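Local atomic coordinates of amorpha-4,11-diene synthase (Artemisia annua, PDB entry 4GAX), a protein that probably converts farnesyl diphosphate into cyclic sesquiterpenes with release of diphosphate, the deposited form being an engineered alpha-bisabolol synthase variant. Residues P172-I175 against I176-D179; E333-E336 against R337-I340; C379-E382 against F383-F387. All coordinates share one frame; numbering follows the deposited sequence.

Contact 1: residues P172-I175 against I176-D179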
ATOM      1  N   PRO A 172      -8.572  -7.308  16.764  1.00 23.21           N
ATOM      2  CA  PRO A 172      -9.540  -6.891  17.790  1.00 26.19           C
ATOM      3  C   PRO A 172      -9.481  -7.759  19.041  1.00 24.63           C
ATOM      4  O   PRO A 172      -9.305  -8.973  18.945  1.00 24.67           O
ATOM      5  CB  PRO A 172     -10.892  -7.080  17.096  1.00 29.06           C
ATOM      6  CG  PRO A 172     -10.575  -6.889  15.639  1.00 25.54           C
ATOM      7  CD  PRO A 172      -9.222  -7.540  15.462  1.00 24.88           C
ATOM      8  N   GLY A 173      -9.608  -7.129  20.204  1.00 27.89           N
ATOM      9  CA  GLY A 173      -9.711  -7.850  21.458  1.00 24.45           C
ATOM     10  C   GLY A 173      -8.387  -8.070  22.167  1.00 31.42           C
ATOM     11  O   GLY A 173      -8.366  -8.672  23.239  1.00 27.97           O
ATOM     12  N   GLU A 174      -7.283  -7.587  21.598  1.00 22.96           N
ATOM     13  CA  GLU A 174      -5.986  -7.772  22.253  1.00 25.52           C
ATOM     14  C   GLU A 174      -5.692  -6.633  23.227  1.00 27.84           C
ATOM     15  O   GLU A 174      -5.007  -5.663  22.888  1.00 23.30           O
ATOM     16  CB  GLU A 174      -4.874  -7.979  21.212  1.00 21.52           C
ATOM     17  CG  GLU A 174      -5.094  -9.297  20.455  1.00 27.89           C
ATOM     18  CD  GLU A 174      -4.069  -9.574  19.380  1.00 28.33           C
ATOM     19  OE1 GLU A 174      -3.585  -8.616  18.730  1.00 19.33           O
ATOM     20  OE2 GLU A 174      -3.756 -10.769  19.171  1.00 27.65           O
ATOM     21  N   ILE A 175      -6.230  -6.773  24.438  1.00 25.43           N
ATOM     22  CA  ILE A 175      -6.236  -5.692  25.410  1.00 21.32           C
ATOM     23  C   ILE A 175      -4.832  -5.305  25.837  1.00 21.93           C
ATOM     24  O   ILE A 175      -4.569  -4.122  26.120  1.00 22.45           O
ATOM     25  CB  ILE A 175      -7.045  -6.057  26.676  1.00 31.47           C
ATOM     26  CG1 ILE A 175      -8.304  -6.830  26.306  1.00 56.11           C
ATOM     27  CG2 ILE A 175      -7.421  -4.803  27.472  1.00 33.80           C
ATOM     28  CD1 ILE A 175      -8.465  -8.135  27.064  1.00 74.26           C
ATOM     29  N   ILE A 176      -3.927  -6.280  25.907  1.00 23.71           N
ATOM     30  CA  ILE A 176      -2.569  -5.941  26.334  1.00 26.24           C
ATOM     31  C   ILE A 176      -1.900  -4.969  25.354  1.00 22.44           C
ATOM     32  O   ILE A 176      -1.114  -4.101  25.773  1.00 19.08           O
ATOM     33  CB  ILE A 176      -1.674  -7.161  26.641  1.00 27.75           C
ATOM     34  CG1 ILE A 176      -0.387  -6.699  27.330  1.00 33.83           C
ATOM     35  CG2 ILE A 176      -1.337  -7.946  25.363  1.00 29.99           C
ATOM     36  CD1 ILE A 176       0.197  -7.697  28.300  1.00 33.78           C
ATOM     37  N   LEU A 177      -2.241  -5.073  24.067  1.00 19.77           N
ATOM     38  CA  LEU A 177      -1.709  -4.122  23.076  1.00 19.17           C
ATOM     39  C   LEU A 177      -2.508  -2.815  22.977  1.00 17.17           C
ATOM     40  O   LEU A 177      -1.946  -1.758  22.647  1.00 22.17           O
ATOM     41  CB  LEU A 177      -1.573  -4.760  21.696  1.00 18.92           C
ATOM     42  CG  LEU A 177      -0.555  -5.892  21.605  1.00 23.28           C
ATOM     43  CD1 LEU A 177      -0.671  -6.550  20.225  1.00 19.37           C
ATOM     44  CD2 LEU A 177       0.850  -5.398  21.837  1.00 19.73           C
ATOM     45  N   GLU A 178      -3.815  -2.863  23.224  1.00 17.36           N
ATOM     46  CA  GLU A 178      -4.533  -1.602  23.417  1.00 18.80           C
ATOM     47  C   GLU A 178      -3.881  -0.831  24.585  1.00 25.53           C
ATOM     48  O   GLU A 178      -3.583   0.364  24.485  1.00 24.50           O
ATOM     49  CB  GLU A 178      -6.016  -1.863  23.727  1.00 20.97           C
ATOM     50  CG  GLU A 178      -6.780  -2.530  22.597  1.00 33.21           C
ATOM     51  CD  GLU A 178      -6.862  -1.661  21.353  1.00 30.65           C
ATOM     52  OE1 GLU A 178      -6.857  -0.409  21.489  1.00 30.18           O
ATOM     53  OE2 GLU A 178      -6.947  -2.237  20.239  1.00 22.61           O
ATOM     54  N   ASP A 179      -3.663  -1.529  25.695  1.00 22.49           N
ATOM     55  CA  ASP A 179      -2.996  -0.932  26.852  1.00 26.70           C
ATOM     56  C   ASP A 179      -1.608  -0.417  26.491  1.00 21.93           C
ATOM     57  O   ASP A 179      -1.225   0.697  26.870  1.00 21.21           O
ATOM     58  CB  ASP A 179      -2.882  -1.958  27.984  1.00 26.05           C
ATOM     59  CG  ASP A 179      -4.222  -2.241  28.654  1.00 31.87           C
ATOM     60  OD1 ASP A 179      -5.201  -1.517  28.354  1.00 27.23           O
ATOM     61  OD2 ASP A 179      -4.293  -3.171  29.494  1.00 27.62           O
TER

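Contact 2: residues E333-E336 against R337-I340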
ATOM      1  N   GLU A 333     -22.716  -2.207 -22.157  1.00 37.41           N
ATOM      2  CA  GLU A 333     -22.883  -3.388 -23.008  1.00 42.86           C
ATOM      3  C   GLU A 333     -21.646  -3.593 -23.881  1.00 35.89           C
ATOM      4  O   GLU A 333     -21.223  -4.731 -24.117  1.00 38.56           O
ATOM      5  CB  GLU A 333     -24.154  -3.292 -23.865  1.00 54.83           C
ATOM      6  CG  GLU A 333     -24.345  -4.461 -24.827  1.00 69.36           C
ATOM      7  CD  GLU A 333     -24.257  -5.823 -24.141  1.00 81.68           C
ATOM      8  OE1 GLU A 333     -24.859  -5.989 -23.056  1.00 82.60           O
ATOM      9  OE2 GLU A 333     -23.583  -6.727 -24.688  1.00 85.62           O
ATOM     10  N   ALA A 334     -21.066  -2.491 -24.349  1.00 29.74           N
ATOM     11  CA  ALA A 334     -19.815  -2.552 -25.095  1.00 35.52           C
ATOM     12  C   ALA A 334     -18.702  -3.179 -24.246  1.00 27.11           C
ATOM     13  O   ALA A 334     -17.857  -3.926 -24.755  1.00 29.77           O
ATOM     14  CB  ALA A 334     -19.413  -1.171 -25.559  1.00 36.68           C
ATOM     15  N   ILE A 335     -18.692  -2.877 -22.951  1.00 33.20           N
ATOM     16  CA  ILE A 335     -17.687  -3.476 -22.074  1.00 33.39           C
ATOM     17  C   ILE A 335     -17.980  -4.970 -21.905  1.00 32.03           C
ATOM     18  O   ILE A 335     -17.059  -5.789 -21.941  1.00 30.70           O
ATOM     19  CB  ILE A 335     -17.584  -2.745 -20.717  1.00 35.32           C
ATOM     20  CG1 ILE A 335     -16.973  -1.358 -20.921  1.00 27.74           C
ATOM     21  CG2 ILE A 335     -16.703  -3.532 -19.727  1.00 31.47           C
ATOM     22  CD1 ILE A 335     -15.469  -1.381 -21.261  1.00 27.95           C
ATOM     23  N   GLU A 336     -19.261  -5.320 -21.758  1.00 34.17           N
ATOM     24  CA  GLU A 336     -19.677  -6.723 -21.695  1.00 37.47           C
ATOM     25  C   GLU A 336     -19.268  -7.468 -22.959  1.00 38.22           C
ATOM     26  O   GLU A 336     -18.856  -8.630 -22.900  1.00 35.01           O
ATOM     27  CB  GLU A 336     -21.197  -6.853 -21.508  1.00 37.24           C
ATOM     28  CG  GLU A 336     -21.736  -6.356 -20.175  1.00 40.11           C
ATOM     29  CD  GLU A 336     -21.327  -7.215 -18.984  1.00 41.48           C
ATOM     30  OE1 GLU A 336     -20.642  -8.247 -19.169  1.00 42.90           O
ATOM     31  OE2 GLU A 336     -21.702  -6.853 -17.844  1.00 42.05           O
ATOM     32  N   ARG A 337     -19.386  -6.790 -24.100  1.00 36.44           N
ATOM     33  CA  ARG A 337     -19.050  -7.381 -25.391  1.00 44.37           C
ATOM     34  C   ARG A 337     -17.545  -7.594 -25.536  1.00 39.22           C
ATOM     35  O   ARG A 337     -17.113  -8.596 -26.100  1.00 36.65           O
ATOM     36  CB  ARG A 337     -19.587  -6.509 -26.530  1.00 54.71           C
ATOM     37  CG  ARG A 337     -20.209  -7.293 -27.671  1.00 66.94           C
ATOM     38  CD  ARG A 337     -21.112  -6.407 -28.517  1.00 81.21           C
ATOM     39  NE  ARG A 337     -22.516  -6.510 -28.124  1.00 88.98           N
ATOM     40  CZ  ARG A 337     -23.394  -7.314 -28.717  1.00 90.99           C
ATOM     41  NH1 ARG A 337     -23.010  -8.081 -29.729  1.00 85.35           N
ATOM     42  NH2 ARG A 337     -24.654  -7.350 -28.298  1.00 91.42           N
ATOM     43  N   TRP A 338     -16.759  -6.646 -25.020  1.00 37.70           N
ATOM     44  CA  TRP A 338     -15.302  -6.772 -24.974  1.00 31.67           C
ATOM     45  C   TRP A 338     -14.751  -7.135 -26.348  1.00 28.27           C
ATOM     46  O   TRP A 338     -14.173  -8.212 -26.531  1.00 35.79           O
ATOM     47  CB  TRP A 338     -14.892  -7.835 -23.954  1.00 33.78           C
ATOM     48  CG  TRP A 338     -13.488  -7.698 -23.427  1.00 32.12           C
ATOM     49  CD1 TRP A 338     -12.335  -8.067 -24.061  1.00 29.20           C
ATOM     50  CD2 TRP A 338     -13.094  -7.178 -22.145  1.00 34.07           C
ATOM     51  NE1 TRP A 338     -11.245  -7.804 -23.256  1.00 31.36           N
ATOM     52  CE2 TRP A 338     -11.685  -7.256 -22.075  1.00 36.29           C
ATOM     53  CE3 TRP A 338     -13.797  -6.651 -21.054  1.00 26.74           C
ATOM     54  CZ2 TRP A 338     -10.961  -6.829 -20.951  1.00 32.88           C
ATOM     55  CZ3 TRP A 338     -13.075  -6.231 -19.930  1.00 23.91           C
ATOM     56  CH2 TRP A 338     -11.674  -6.322 -19.890  1.00 27.10           C
ATOM     57  N   SER A 339     -14.939  -6.237 -27.310  1.00 26.68           N
ATOM     58  CA  SER A 339     -14.416  -6.439 -28.658  1.00 33.45           C
ATOM     59  C   SER A 339     -14.398  -5.128 -29.414  1.00 31.11           C
ATOM     60  O   SER A 339     -15.358  -4.348 -29.350  1.00 36.01           O
ATOM     61  CB  SER A 339     -15.259  -7.450 -29.439  1.00 42.04           C
ATOM     62  OG  SER A 339     -14.872  -7.451 -30.804  1.00 37.70           O
ATOM     63  N   ILE A 340     -13.318  -4.898 -30.148  1.00 32.16           N
ATOM     64  CA  ILE A 340     -13.174  -3.667 -30.909  1.00 34.43           C
ATOM     65  C   ILE A 340     -14.220  -3.557 -32.018  1.00 40.48           C
ATOM     66  O   ILE A 340     -14.516  -2.459 -32.502  1.00 39.62           O
ATOM     67  CB  ILE A 340     -11.745  -3.531 -31.485  1.00 38.61           C
ATOM     68  CG1 ILE A 340     -11.431  -2.062 -31.757  1.00 46.64           C
ATOM     69  CG2 ILE A 340     -11.558  -4.401 -32.728  1.00 40.81           C
ATOM     70  CD1 ILE A 340     -11.587  -1.184 -30.520  1.00 46.78           C
TER

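Contact 3: residues C379-E382 against F383-F387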
ATOM      1  N   CYS A 379     -10.290 -14.887 -16.107  1.00 28.26           N
ATOM      2  CA  CYS A 379     -10.736 -14.626 -14.746  1.00 27.81           C
ATOM      3  C   CYS A 379     -10.628 -13.138 -14.428  1.00 30.74           C
ATOM      4  O   CYS A 379     -11.590 -12.535 -13.951  1.00 31.54           O
ATOM      5  CB  CYS A 379      -9.939 -15.460 -13.737  1.00 36.45           C
ATOM      6  SG  CYS A 379     -10.364 -17.232 -13.767  1.00 47.04           S
ATOM      7  N   GLY A 380      -9.470 -12.542 -14.718  1.00 24.59           N
ATOM      8  CA  GLY A 380      -9.276 -11.108 -14.518  1.00 25.42           C
ATOM      9  C   GLY A 380     -10.292 -10.262 -15.277  1.00 24.56           C
ATOM     10  O   GLY A 380     -10.863  -9.310 -14.736  1.00 26.26           O
ATOM     11  N   LYS A 381     -10.523 -10.612 -16.536  1.00 26.46           N
ATOM     12  CA  LYS A 381     -11.409  -9.836 -17.403  1.00 26.92           C
ATOM     13  C   LYS A 381     -12.797  -9.645 -16.803  1.00 26.40           C
ATOM     14  O   LYS A 381     -13.367  -8.551 -16.869  1.00 25.18           O
ATOM     15  CB  LYS A 381     -11.527 -10.510 -18.774  1.00 28.74           C
ATOM     16  CG  LYS A 381     -12.558  -9.858 -19.696  1.00 33.29           C
ATOM     17  CD  LYS A 381     -12.440 -10.395 -21.120  1.00 44.50           C
ATOM     18  CE  LYS A 381     -12.939 -11.829 -21.215  1.00 53.70           C
ATOM     19  NZ  LYS A 381     -12.795 -12.374 -22.598  1.00 58.41           N
ATOM     20  N   GLU A 382     -13.334 -10.706 -16.210  1.00 29.46           N
ATOM     21  CA  GLU A 382     -14.678 -10.656 -15.631  1.00 29.97           C
ATOM     22  C   GLU A 382     -14.747  -9.635 -14.487  1.00 30.43           C
ATOM     23  O   GLU A 382     -15.769  -8.985 -14.286  1.00 26.19           O
ATOM     24  CB  GLU A 382     -15.084 -12.049 -15.141  1.00 35.21           C
ATOM     25  CG  GLU A 382     -16.433 -12.129 -14.451  1.00 41.76           C
ATOM     26  CD  GLU A 382     -17.605 -11.856 -15.385  1.00 43.66           C
ATOM     27  OE1 GLU A 382     -17.440 -11.962 -16.622  1.00 44.85           O
ATOM     28  OE2 GLU A 382     -18.698 -11.539 -14.868  1.00 42.04           O
ATOM     29  N   PHE A 383     -13.655  -9.481 -13.751  1.00 28.91           N
ATOM     30  CA  PHE A 383     -13.625  -8.483 -12.686  1.00 21.23           C
ATOM     31  C   PHE A 383     -13.677  -7.071 -13.256  1.00 25.73           C
ATOM     32  O   PHE A 383     -14.211  -6.152 -12.631  1.00 27.73           O
ATOM     33  CB  PHE A 383     -12.366  -8.645 -11.836  1.00 21.57           C
ATOM     34  CG  PHE A 383     -12.482  -9.707 -10.773  1.00 27.59           C
ATOM     35  CD1 PHE A 383     -12.906  -9.381  -9.490  1.00 32.94           C
ATOM     36  CD2 PHE A 383     -12.172 -11.026 -11.059  1.00 28.30           C
ATOM     37  CE1 PHE A 383     -13.010 -10.349  -8.507  1.00 39.97           C
ATOM     38  CE2 PHE A 383     -12.270 -12.003 -10.076  1.00 38.74           C
ATOM     39  CZ  PHE A 383     -12.693 -11.662  -8.798  1.00 38.02           C
ATOM     40  N   VAL A 384     -13.104  -6.893 -14.440  1.00 25.44           N
ATOM     41  CA  VAL A 384     -13.145  -5.595 -15.085  1.00 22.87           C
ATOM     42  C   VAL A 384     -14.575  -5.310 -15.522  1.00 23.38           C
ATOM     43  O   VAL A 384     -15.099  -4.209 -15.289  1.00 29.00           O
ATOM     44  CB  VAL A 384     -12.194  -5.541 -16.285  1.00 23.30           C
ATOM     45  CG1 VAL A 384     -12.154  -4.120 -16.852  1.00 26.28           C
ATOM     46  CG2 VAL A 384     -10.794  -5.960 -15.850  1.00 16.31           C
ATOM     47  N   LYS A 385     -15.221  -6.305 -16.123  1.00 25.57           N
ATOM     48  CA  LYS A 385     -16.616  -6.152 -16.526  1.00 27.19           C
ATOM     49  C   LYS A 385     -17.496  -5.917 -15.315  1.00 31.35           C
ATOM     50  O   LYS A 385     -18.422  -5.114 -15.372  1.00 38.10           O
ATOM     51  CB  LYS A 385     -17.108  -7.392 -17.256  1.00 28.02           C
ATOM     52  CG  LYS A 385     -16.484  -7.598 -18.621  1.00 31.27           C
ATOM     53  CD  LYS A 385     -17.046  -8.863 -19.227  1.00 33.91           C
ATOM     54  CE  LYS A 385     -16.520  -9.107 -20.619  1.00 33.34           C
ATOM     55  NZ  LYS A 385     -17.096 -10.371 -21.133  1.00 34.70           N
ATOM     56  N   ASP A 386     -17.211  -6.621 -14.221  1.00 30.58           N
ATOM     57  CA  ASP A 386     -18.043  -6.493 -13.020  1.00 29.35           C
ATOM     58  C   ASP A 386     -17.917  -5.103 -12.404  1.00 28.37           C
ATOM     59  O   ASP A 386     -18.858  -4.589 -11.806  1.00 31.67           O
ATOM     60  CB  ASP A 386     -17.698  -7.554 -11.977  1.00 32.28           C
ATOM     61  CG  ASP A 386     -18.804  -7.734 -10.961  1.00 41.52           C
ATOM     62  OD1 ASP A 386     -19.929  -8.058 -11.391  1.00 47.67           O
ATOM     63  OD2 ASP A 386     -18.566  -7.522  -9.752  1.00 40.10           O
ATOM     64  N   PHE A 387     -16.749  -4.494 -12.570  1.00 28.19           N
ATOM     65  CA  PHE A 387     -16.516  -3.124 -12.120  1.00 29.97           C
ATOM     66  C   PHE A 387     -17.416  -2.137 -12.873  1.00 36.57           C
ATOM     67  O   PHE A 387     -18.099  -1.315 -12.260  1.00 29.98           O
ATOM     68  CB  PHE A 387     -15.041  -2.756 -12.310  1.00 28.25           C
ATOM     69  CG  PHE A 387     -14.744  -1.299 -12.082  1.00 28.70           C
ATOM     70  CD1 PHE A 387     -14.740  -0.772 -10.801  1.00 29.95           C
ATOM     71  CD2 PHE A 387     -14.451  -0.461 -13.149  1.00 27.59           C
ATOM     72  CE1 PHE A 387     -14.467   0.565 -10.589  1.00 35.86           C
ATOM     73  CE2 PHE A 387     -14.175   0.885 -12.943  1.00 32.61           C
ATOM     74  CZ  PHE A 387     -14.187   1.398 -11.664  1.00 34.60           C
TER
HETATM   75  O   HOH W   1     -15.914 -12.112 -18.846  1.00 55.09           O

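Contact 1: residues P172-I175 against I176-D179
Ile-175 and Asp-179 lie side by side one helical turn apart, their side chains pointing the same way. The methyl CG2 of Ile-175 sits level with both carboxylate oxygens, 4.1 Å from OD1 and from OD2 of Asp-179. This methyl is anti to the backbone N of Ile-175, which turns it along the helix wall toward the acid. The backbone is firmly tied: Asp-179 N donates to Ile-175 O at 2.8 Å, with an almost straight N-H...O angle of 170°. The carboxylate carbon CG of Asp-179 lies 3.2 Å from Ile-175 O, the carbonyl that its own backbone N-H grips. The carboxylate itself forms a salt bridge with Lys-143. Replacing Asp-179 by an alanine is likely to leave the Lys-143 ammonium without its carboxylate and to uncover one side of the Ile-175 methyl.

The carbonyl oxygen of Glu-174 receives two N-H groups: Glu-178 N at 3.1 Å, lying in the carbonyl plane, and Leu-177 N in a weaker, more bent bond. Its side chain runs alongside Leu-177, with OE1 of Glu-174 3.9 Å from CD1 of Leu-177. The chain is extended beyond CG (chi2 178°), and this carries the carboxylate to Arg-128, which bridges to OE2, while OE1 accepts from Val-171 N. Glu-178 folds back over the same carbonyl, with its CG 3.6 Å from Glu-174 O. Its carboxylate is paired with Arg-170 and Lys-505. The acidic groups near the first turn would also tend to be favoured by the helix dipole.

Glu-174 is the centre of an inverse gamma turn and holds the N-cap position. The arrangement is the start of helix 175-194, where the chain leaves a loop in the N-terminal terpene synthase domain.

Contact 2: residues E333-E336 against R337-I340
Trp-338 laps its indole edge against the carbonyl of Ile-335. CE3 of Trp-338 is 3.5 Å from Ile-335 O, which lies near the ring plane. The first torsion sets CG anti to the backbone N (chi1 -157°) and swings the ring back beside the last helical turn. There CE3 also meets CG2 of Ile-335 in a loose apolar contact. The ring also has a cation-pi contact with Lys-381 and edge-to-face contacts with Phe-357 and Tyr-361.

Arg-337 leans the other way. Its CB passes 3.4 Å from Glu-333 O, and its guanidinium reaches the acid of Glu-333. OE2 of Glu-333 and NE of Arg-337 make a long salt bridge of 3.6 Å. The two flat groups are turned 73° apart, so the contact is not a two-pronged carboxylate-guanidinium pair. NE is buried here with no hydrogen-bond partner, and the attraction is probably mainly electrostatic. The carboxylate of Glu-336 turns instead to Arg-389.

Two backbone bonds close the turn: Arg-337 N to Glu-333 O at 2.8 Å, and Trp-338 N to Ala-334 O at 2.9 Å. Trp-338 then takes positive phi (51°). This is the C-terminal end of helix 325-337, in the metal-binding terpene synthase domain.

Contact 3: residues C379-E382 against F383-F387
Helix 374-399 belongs to the all-helical metal-binding terpene synthase domain, and this contact is two successive turns along it. Lys-385 N donates to Lys-381 O at 3.0 Å, and Asp-386 N to Glu-382 O at 2.8 Å. Val-384 N gives weaker bonds to the carbonyls of Gly-380 and Lys-381.

Phe-383 turns one edge to the backbone. Its CD2 lies 3.3 Å from Cys-379 O, which is in the ring plane. With CG anti to the carbonyl carbon (chi1 -83°), the ring is laid back toward the preceding turn. Phe-439, Ala-442 and Val-443 of helix 436-443 pack against it.

Lys-381 and Lys-385 run side by side, and their aliphatic parts meet where CG of Lys-381 is 4.1 Å from CE of Lys-385. Their ammonium nitrogens, NZ of Lys-381 and NZ of Lys-385, stay 5.0 Å apart, like charges that would repel mildly. Lys-385 NZ donates to Glu-336 O. Glu-382 crosses Lys-385 at about a right angle. Its OE2 and Asp-386 OD1 share Arg-389, which would soften their repulsion. One water also bridges Glu-382 and Lys-385: it donates to Glu-382 OE1 at 2.7 Å and accepts from Lys-385 NZ at 3.1 Å.

Contacts 2 and 3 are neighbours, with centres about 12 Å apart, and they touch. Lys-385 NZ is 3.0 Å from Glu-336 O, so helix 374-399 supplies a donor to the end of helix 325-337. CE2 of Trp-338 lies 3.4 Å from CD of Lys-381. Arg-389 also serves acids from both contacts. Contact 1 is remote: its centre is about 50 Å from the centre of contact 2 and about 39 Å from that of contact 3. It lies in the N-terminal domain, while contacts 2 and 3 lie in the metal-binding domain. The DDIYD sequence on helix 299-322, probably the metal-binding motif as in relatives, is part of none of the three contacts.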